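Local atomic coordinates of endonuclease V (PDB entry 3GOC), a protein that probably repairs deaminated DNA as a magnesium-dependent endonuclease, cutting the second phosphodiester bond 3' to a deoxyinosine and leaving the lesion in place. Residues P108-P121 and L136-F148. Numbering follows the deposited sequence.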
loop_
_atom_site.group_PDB
_atom_site.type_symbol
_atom_site.label_atom_id
_atom_site.label_comp_id
_atom_site.label_asym_id
_atom_site.label_seq_id
_atom_site.Cartn_x
_atom_site.Cartn_y
_atom_site.Cartn_z
ATOM N N PRO A 108 -8.164 -17.179 0.253
ATOM C CA PRO A 108 -8.175 -15.840 -0.344
ATOM C C PRO A 108 -7.218 -14.819 0.253
ATOM O O PRO A 108 -6.888 -13.826 -0.393
ATOM C CB PRO A 108 -9.630 -15.417 -0.187
ATOM C CG PRO A 108 -10.006 -16.030 1.124
ATOM C CD PRO A 108 -9.374 -17.415 1.062
ATOM N N GLY A 109 -6.754 -15.076 1.470
ATOM C CA GLY A 109 -5.870 -14.130 2.125
ATOM C C GLY A 109 -6.745 -13.013 2.664
ATOM O O GLY A 109 -7.546 -13.234 3.574
ATOM N N LEU A 110 -6.594 -11.814 2.113
ATOM C CA LEU A 110 -7.407 -10.668 2.519
ATOM C C LEU A 110 -8.470 -10.468 1.439
ATOM O O LEU A 110 -8.141 -10.388 0.257
ATOM C CB LEU A 110 -6.526 -9.421 2.630
ATOM C CG LEU A 110 -7.151 -8.071 2.992
ATOM C CD1 LEU A 110 -7.804 -7.462 1.785
ATOM C CD2 LEU A 110 -8.126 -8.239 4.127
ATOM N N ILE A 111 -9.738 -10.397 1.838
ATOM C CA ILE A 111 -10.819 -10.215 0.869
ATOM C C ILE A 111 -11.204 -8.746 0.754
ATOM O O ILE A 111 -11.458 -8.080 1.756
ATOM C CB ILE A 111 -12.089 -11.020 1.248
ATOM C CG1 ILE A 111 -11.776 -12.521 1.300
ATOM C CG2 ILE A 111 -13.193 -10.754 0.228
ATOM C CD1 ILE A 111 -10.988 -12.935 2.512
ATOM N N VAL A 112 -11.225 -8.243 -0.477
ATOM C CA VAL A 112 -11.586 -6.857 -0.742
ATOM C C VAL A 112 -12.930 -6.854 -1.466
ATOM O O VAL A 112 -13.036 -7.322 -2.601
ATOM C CB VAL A 112 -10.518 -6.163 -1.627
ATOM C CG1 VAL A 112 -10.887 -4.700 -1.850
ATOM C CG2 VAL A 112 -9.143 -6.277 -0.962
ATOM N N CYS A 113 -13.961 -6.340 -0.799
ATOM C CA CYS A 113 -15.300 -6.279 -1.382
ATOM C C CYS A 113 -15.556 -4.947 -2.060
ATOM O O CYS A 113 -15.074 -3.907 -1.613
ATOM C CB CYS A 113 -16.361 -6.478 -0.297
ATOM S SG CYS A 113 -16.272 -8.046 0.569
ATOM N N ASP A 114 -16.301 -4.987 -3.160
ATOM C CA ASP A 114 -16.674 -3.766 -3.865
ATOM C C ASP A 114 -17.934 -3.339 -3.124
ATOM O O ASP A 114 -19.052 -3.677 -3.517
ATOM C CB ASP A 114 -17.011 -4.059 -5.325
ATOM C CG ASP A 114 -17.480 -2.826 -6.072
ATOM O OD1 ASP A 114 -18.170 -2.968 -7.109
ATOM O OD2 ASP A 114 -17.162 -1.703 -5.636
ATOM N N GLY A 115 -17.741 -2.598 -2.043
ATOM C CA GLY A 115 -18.861 -2.182 -1.228
ATOM C C GLY A 115 -18.397 -1.672 0.117
ATOM O O GLY A 115 -17.335 -1.055 0.215
ATOM N N TYR A 116 -19.180 -1.951 1.156
ATOM C CA TYR A 116 -18.879 -1.459 2.496
ATOM C C TYR A 116 -18.835 -2.507 3.609
ATOM O O TYR A 116 -19.409 -3.593 3.496
ATOM C CB TYR A 116 -19.911 -0.392 2.895
ATOM C CG TYR A 116 -20.257 0.613 1.808
ATOM C CD1 TYR A 116 -21.160 0.291 0.796
ATOM C CD2 TYR A 116 -19.664 1.870 1.778
ATOM C CE1 TYR A 116 -21.462 1.195 -0.222
ATOM C CE2 TYR A 116 -19.957 2.785 0.767
ATOM C CZ TYR A 116 -20.853 2.441 -0.230
ATOM O OH TYR A 116 -21.118 3.331 -1.243
ATOM N N GLY A 117 -18.139 -2.152 4.684
ATOM C CA GLY A 117 -18.040 -3.009 5.852
ATOM C C GLY A 117 -18.786 -2.319 6.988
ATOM O O GLY A 117 -20.015 -2.319 7.020
ATOM N N VAL A 118 -18.053 -1.711 7.917
ATOM C CA VAL A 118 -18.678 -1.019 9.042
ATOM C C VAL A 118 -19.436 0.241 8.613
ATOM O O VAL A 118 -20.278 0.757 9.360
ATOM C CB VAL A 118 -17.632 -0.647 10.116
ATOM C CG1 VAL A 118 -17.015 -1.912 10.692
ATOM C CG2 VAL A 118 -16.560 0.233 9.513
ATOM N N ALA A 119 -19.135 0.744 7.418
ATOM C CA ALA A 119 -19.815 1.929 6.881
ATOM C C ALA A 119 -21.161 1.424 6.389
ATOM O O ALA A 119 -21.378 1.227 5.191
ATOM C CB ALA A 119 -19.006 2.522 5.722
ATOM N N HIS A 120 -22.066 1.240 7.339
ATOM C CA HIS A 120 -23.384 0.689 7.066
ATOM C C HIS A 120 -24.341 1.159 8.159
ATOM O O HIS A 120 -23.924 1.386 9.293
ATOM C CB HIS A 120 -23.233 -0.838 7.050
ATOM C CG HIS A 120 -24.516 -1.594 6.925
ATOM N ND1 HIS A 120 -25.298 -1.917 8.013
ATOM C CD2 HIS A 120 -25.139 -2.120 5.844
ATOM C CE1 HIS A 120 -26.347 -2.610 7.607
ATOM N NE2 HIS A 120 -26.274 -2.746 6.296
ATOM N N PRO A 121 -25.633 1.332 7.826
ATOM C CA PRO A 121 -26.626 1.783 8.808
ATOM C C PRO A 121 -26.590 1.021 10.133
ATOM O O PRO A 121 -26.858 1.595 11.188
ATOM C CB PRO A 121 -27.954 1.624 8.059
ATOM C CG PRO A 121 -27.642 0.627 6.964
ATOM C CD PRO A 121 -26.275 1.064 6.530
ATOM N N LEU A 136 -12.330 -14.680 7.962
ATOM C CA LEU A 136 -11.173 -14.096 7.287
ATOM C C LEU A 136 -11.126 -12.574 7.284
ATOM O O LEU A 136 -12.144 -11.908 7.449
ATOM C CB LEU A 136 -11.131 -14.592 5.839
ATOM C CG LEU A 136 -11.146 -16.119 5.677
ATOM C CD1 LEU A 136 -11.358 -16.472 4.213
ATOM C CD2 LEU A 136 -9.842 -16.718 6.202
ATOM N N PRO A 137 -9.925 -12.004 7.105
ATOM C CA PRO A 137 -9.735 -10.553 7.068
ATOM C C PRO A 137 -10.447 -10.013 5.836
ATOM O O PRO A 137 -10.285 -10.542 4.735
ATOM C CB PRO A 137 -8.223 -10.405 6.939
ATOM C CG PRO A 137 -7.698 -11.638 7.580
ATOM C CD PRO A 137 -8.626 -12.696 7.071
ATOM N N THR A 138 -11.231 -8.959 6.018
ATOM C CA THR A 138 -11.953 -8.364 4.900
ATOM C C THR A 138 -12.036 -6.853 5.026
ATOM O O THR A 138 -12.008 -6.304 6.129
ATOM C CB THR A 138 -13.411 -8.854 4.828
ATOM O OG1 THR A 138 -14.139 -8.314 5.939
ATOM C CG2 THR A 138 -13.484 -10.364 4.864
ATOM N N ILE A 139 -12.136 -6.184 3.885
ATOM C CA ILE A 139 -12.301 -4.738 3.860
ATOM C C ILE A 139 -13.241 -4.432 2.716
ATOM O O ILE A 139 -13.505 -5.280 1.860
ATOM C CB ILE A 139 -10.985 -3.951 3.605
ATOM C CG1 ILE A 139 -10.448 -4.240 2.205
ATOM C CG2 ILE A 139 -9.965 -4.285 4.680
ATOM C CD1 ILE A 139 -9.279 -3.346 1.818
ATOM N N GLY A 140 -13.758 -3.216 2.718
ATOM C CA GLY A 140 -14.626 -2.794 1.643
ATOM C C GLY A 140 -14.038 -1.550 0.999
ATOM O O GLY A 140 -13.443 -0.708 1.671
ATOM N N VAL A 141 -14.160 -1.458 -0.319
ATOM C CA VAL A 141 -13.714 -0.286 -1.054
ATOM C C VAL A 141 -14.875 0.010 -1.986
ATOM O O VAL A 141 -15.254 -0.830 -2.806
ATOM C CB VAL A 141 -12.439 -0.529 -1.886
ATOM C CG1 VAL A 141 -12.080 0.755 -2.635
ATOM C CG2 VAL A 141 -11.281 -0.935 -0.977
ATOM N N ALA A 142 -15.453 1.196 -1.840
ATOM C CA ALA A 142 -16.612 1.595 -2.639
ATOM C C ALA A 142 -16.340 2.792 -3.533
ATOM O O ALA A 142 -15.518 3.645 -3.210
ATOM C CB ALA A 142 -17.785 1.892 -1.717
ATOM N N LYS A 143 -17.054 2.846 -4.657
ATOM C CA LYS A 143 -16.903 3.910 -5.652
ATOM C C LYS A 143 -17.618 5.207 -5.290
ATOM O O LYS A 143 -17.243 6.269 -5.778
ATOM C CB LYS A 143 -17.419 3.442 -7.021
ATOM C CG LYS A 143 -16.816 2.152 -7.528
ATOM C CD LYS A 143 -17.609 1.630 -8.716
ATOM C CE LYS A 143 -17.186 0.231 -9.123
ATOM N NZ LYS A 143 -15.807 0.207 -9.652
ATOM N N ASN A 144 -18.653 5.120 -4.457
ATOM C CA ASN A 144 -19.397 6.309 -4.047
ATOM C C ASN A 144 -19.534 6.296 -2.528
ATOM O O ASN A 144 -19.414 5.248 -1.901
ATOM C CB ASN A 144 -20.772 6.366 -4.732
ATOM C CG ASN A 144 -21.730 5.310 -4.231
ATOM O OD1 ASN A 144 -22.100 5.289 -3.056
ATOM N ND2 ASN A 144 -22.154 4.432 -5.127
ATOM N N PRO A 145 -19.792 7.466 -1.916
ATOM C CA PRO A 145 -19.929 7.589 -0.462
ATOM C C PRO A 145 -21.272 7.222 0.151
ATOM O O PRO A 145 -21.456 7.383 1.355
ATOM C CB PRO A 145 -19.585 9.051 -0.229
ATOM C CG PRO A 145 -20.240 9.705 -1.405
ATOM C CD PRO A 145 -19.863 8.792 -2.561
ATOM N N PHE A 146 -22.195 6.710 -0.658
ATOM C CA PHE A 146 -23.515 6.359 -0.151
ATOM C C PHE A 146 -24.088 7.631 0.477
ATOM O O PHE A 146 -24.055 8.697 -0.134
ATOM C CB PHE A 146 -23.412 5.253 0.905
ATOM C CG PHE A 146 -24.739 4.661 1.295
ATOM C CD1 PHE A 146 -25.020 4.369 2.627
ATOM C CD2 PHE A 146 -25.704 4.387 0.329
ATOM C CE1 PHE A 146 -26.249 3.817 2.995
ATOM C CE2 PHE A 146 -26.936 3.833 0.684
ATOM C CZ PHE A 146 -27.208 3.548 2.020
ATOM N N THR A 147 -24.590 7.526 1.702
ATOM C CA THR A 147 -25.157 8.680 2.383
ATOM C C THR A 147 -24.198 9.268 3.425
ATOM O O THR A 147 -24.580 10.124 4.222
ATOM C CB THR A 147 -26.482 8.299 3.069
ATOM O OG1 THR A 147 -27.095 9.469 3.622
ATOM C CG2 THR A 147 -26.229 7.285 4.174
ATOM N N PHE A 148 -22.948 8.816 3.409
ATOM C CA PHE A 148 -21.953 9.298 4.356
ATOM C C PHE A 148 -21.335 10.619 3.903
ATOM O O PHE A 148 -21.371 10.960 2.720
ATOM C CB PHE A 148 -20.862 8.237 4.542
ATOM C CG PHE A 148 -21.401 6.879 4.890
ATOM C CD1 PHE A 148 -21.198 5.794 4.037
ATOM C CD2 PHE A 148 -22.143 6.691 6.058
ATOM C CE1 PHE A 148 -21.727 4.542 4.339
ATOM C CE2 PHE A 148 -22.677 5.445 6.372
ATOM C CZ PHE A 148 -22.473 4.365 5.512
HETATM O O HOH W 1 -18.647 0.561 -5.227
HETATM O O HOH W 2 -20.383 2.392 -3.930
#
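The backbones of I111 and C113 hydrogen-bond to P137, I139 and V141 in the parallel strands 110-114 and 138-142, the two ends of a beta-alpha-beta unit crossing over through helix 126-134 in the RNase H-like core of endonuclease V. Four good backbone bonds join them, from I111 N to P137 O (3.0 Å) through to V141 N to C113 O (2.9 Å); G115 N to V141 O is a weak fifth. Packing is dense here. V112 and I139 lie side by side on one face of the sheet, with V141 CG2 against V112 CG1 at 3.9 Å; I111 and C113 emerge on the other, where helix 126-134 covers them. G140 sits where the chain folds over at G115 and Y116, its CA 4.5 Å from Y116 CA. With CG turned anti to its carbonyl carbon (chi1 -43°), Y116 swings its ring back over the buried A142, whose CB makes a CH-pi contact 3.8 Å from the ring centroid. The buried F148 ring sets its CZ 3.3 Å from A119 C, with Y116 CD2 at its edge.

The solvent side is formed by K143, N144 and F146. D114, which binds magnesium together with D46, reaches K143 through one water, which donates to OD2 and accepts from K143 N. K143 NZ remains 4.6 Å from D114 OD2, an approach of opposite charges without a salt bridge. N144 OD1 closes an Asx turn on F146 N, while Y116 OH donates to N144 O at 2.6 Å, approaching from above the carbonyl plane, 47° out of it.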